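Side-chain contact in galacto-N-biose/lacto-N-biose I transporter substrate-binding protein (Bifidobacterium longum, PDB 2Z8F), which binds galacto-N-biose, lacto-N-biose and lacto-N-tetraose, probably delivering such glycans to an ABC transporter for uptake: residues A[170-175]-A[233-238]. Residues are numbered along the deposited sequence; the frame is centred on the assembly and turned at random.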
loop_
_atom_site.group_PDB
_atom_site.type_symbol
_atom_site.label_atom_id
_atom_site.label_comp_id
_atom_site.label_asym_id
_atom_site.label_seq_id
_atom_site.Cartn_x
_atom_site.Cartn_y
_atom_site.Cartn_z
ATOM N N ILE A 170 17.936 -6.043 -11.426
ATOM C CA ILE A 170 17.587 -4.698 -11.012
ATOM C C ILE A 170 16.054 -4.467 -10.999
ATOM O O ILE A 170 15.601 -3.336 -10.818
ATOM C CB ILE A 170 18.304 -3.606 -11.844
ATOM C CG1 ILE A 170 17.864 -3.617 -13.314
ATOM C CG2 ILE A 170 19.849 -3.769 -11.718
ATOM C CD1 ILE A 170 18.339 -2.344 -14.133
ATOM N N MET A 171 15.287 -5.540 -11.203
ATOM C CA MET A 171 13.841 -5.493 -11.045
ATOM C C MET A 171 13.329 -6.808 -10.467
ATOM O O MET A 171 13.923 -7.877 -10.678
ATOM C CB MET A 171 13.170 -5.170 -12.403
ATOM C CG MET A 171 11.666 -4.844 -12.353
ATOM S SD MET A 171 11.161 -3.634 -11.107
ATOM C CE MET A 171 12.012 -2.200 -11.683
ATOM N N SER A 172 12.259 -6.713 -9.695
ATOM C CA SER A 172 11.464 -7.885 -9.347
ATOM C C SER A 172 10.084 -7.815 -9.986
ATOM O O SER A 172 9.528 -6.720 -10.188
ATOM C CB SER A 172 11.348 -8.066 -7.840
ATOM O OG SER A 172 10.457 -7.105 -7.269
ATOM N N TYR A 173 9.577 -8.976 -10.371
ATOM C CA TYR A 173 8.195 -9.149 -10.784
ATOM C C TYR A 173 7.524 -9.928 -9.665
ATOM O O TYR A 173 7.940 -11.061 -9.389
ATOM C CB TYR A 173 8.163 -9.957 -12.081
ATOM C CG TYR A 173 6.796 -10.288 -12.613
ATOM C CD1 TYR A 173 6.035 -9.325 -13.269
ATOM C CD2 TYR A 173 6.269 -11.585 -12.509
ATOM C CE1 TYR A 173 4.779 -9.638 -13.785
ATOM C CE2 TYR A 173 5.013 -11.910 -13.044
ATOM C CZ TYR A 173 4.271 -10.920 -13.683
ATOM O OH TYR A 173 3.024 -11.203 -14.226
ATOM N N GLN A 174 6.500 -9.334 -9.054
ATOM C CA GLN A 174 5.897 -9.871 -7.840
ATOM C C GLN A 174 4.463 -10.311 -8.130
ATOM O O GLN A 174 3.504 -9.535 -7.952
ATOM C CB GLN A 174 5.946 -8.810 -6.731
ATOM C CG GLN A 174 7.364 -8.424 -6.351
ATOM C CD GLN A 174 7.434 -7.301 -5.359
ATOM O OE1 GLN A 174 6.454 -7.000 -4.687
ATOM N NE2 GLN A 174 8.598 -6.673 -5.259
ATOM N N PRO A 175 4.286 -11.583 -8.540
ATOM C CA PRO A 175 2.941 -11.982 -8.929
ATOM C C PRO A 175 1.908 -11.905 -7.810
ATOM O O PRO A 175 0.734 -11.689 -8.098
ATOM C CB PRO A 175 3.121 -13.434 -9.427
ATOM C CG PRO A 175 4.421 -13.874 -8.903
ATOM C CD PRO A 175 5.267 -12.686 -8.649
ATOM N N PRO A 233 9.815 -16.774 1.347
ATOM C CA PRO A 233 11.222 -16.771 1.746
ATOM C C PRO A 233 12.222 -16.649 0.591
ATOM O O PRO A 233 13.331 -16.150 0.790
ATOM C CB PRO A 233 11.387 -18.136 2.459
ATOM C CG PRO A 233 10.010 -18.455 2.943
ATOM C CD PRO A 233 9.065 -17.903 1.928
ATOM N N SER A 234 11.838 -17.110 -0.601
ATOM C CA SER A 234 12.680 -16.982 -1.792
ATOM C C SER A 234 12.946 -15.501 -2.138
ATOM O O SER A 234 14.028 -15.151 -2.620
ATOM C CB SER A 234 12.060 -17.722 -2.975
ATOM O OG SER A 234 10.768 -17.219 -3.280
ATOM N N PHE A 235 11.985 -14.622 -1.843
ATOM C CA PHE A 235 12.226 -13.189 -2.052
ATOM C C PHE A 235 13.304 -12.664 -1.088
ATOM O O PHE A 235 14.279 -12.040 -1.513
ATOM C CB PHE A 235 10.923 -12.388 -1.948
ATOM C CG PHE A 235 11.069 -10.939 -2.359
ATOM C CD1 PHE A 235 10.810 -10.555 -3.664
ATOM C CD2 PHE A 235 11.482 -9.975 -1.440
ATOM C CE1 PHE A 235 10.934 -9.234 -4.044
ATOM C CE2 PHE A 235 11.622 -8.643 -1.827
ATOM C CZ PHE A 235 11.347 -8.293 -3.145
ATOM N N ASP A 236 13.153 -12.951 0.208
ATOM C CA ASP A 236 14.169 -12.561 1.189
ATOM C C ASP A 236 15.549 -13.085 0.801
ATOM O O ASP A 236 16.531 -12.339 0.824
ATOM C CB ASP A 236 13.796 -13.055 2.595
ATOM C CG ASP A 236 12.538 -12.400 3.142
ATOM O OD1 ASP A 236 11.860 -11.649 2.408
ATOM O OD2 ASP A 236 12.227 -12.637 4.331
ATOM N N ALA A 237 15.604 -14.366 0.416
ATOM C CA ALA A 237 16.859 -15.003 0.015
ATOM C C ALA A 237 17.552 -14.261 -1.127
ATOM O O ALA A 237 18.782 -14.154 -1.139
ATOM C CB ALA A 237 16.633 -16.472 -0.347
ATOM N N SER A 238 16.770 -13.708 -2.061
ATOM C CA SER A 238 17.346 -12.992 -3.199
ATOM C C SER A 238 17.973 -11.676 -2.784
ATOM O O SER A 238 18.901 -11.222 -3.439
ATOM C CB SER A 238 16.328 -12.766 -4.328
ATOM O OG SER A 238 15.360 -11.794 -3.976
#
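F235 pushes its ring from the first turn of helix 233-240 against S172 and Q174 of an extended loop, a small example, within the periplasmic-binding-protein fold, of how an aromatic side chain can pack against a polar pair already bonded to each other. The loop runs between helices 153-165 and 178-187, and the side chain of Q174 lies about 9 Å from a bound galactose and from the N-acetylglucosamine, which places the contact near the glycan pocket without touching these sugars.

The glutamine can be followed outward. Its CB sets off across the line to the helix, and CG stands anti to the carbonyl carbon (chi1 -63°); the chain then stays extended, carrying the amide (CD, OE1, NE2) up to the phenyl ring. There NE2 is the atom that meets it, 3.7 Å from F235 CE1 and almost as near to CZ, an oblique approach with amide and ring planes 78° apart. The same nitrogen donates to S172 OG at 2.8 Å, in a fairly straight bond (160°) lying close to the amide plane, which fixes which way the amide is turned. Cutting this side chain back to an alanine is likely to leave S172 OG without its amide donor and to open a gap beside CE1 and CZ of the phenylalanine.

S172 comes to the ring from another direction: its OG lies at the edge, near the ring plane, 3.9 Å from F235 CE1, with CB of the same serine at a similar distance. This buried hydroxyl also hydrogen-bonds T247 OG1, tying the loop to strand 246-250. On the helix side, S238 OG donates back to the carbonyl O of F235 at 2.7 Å, in the carbonyl plane and on a lone pair.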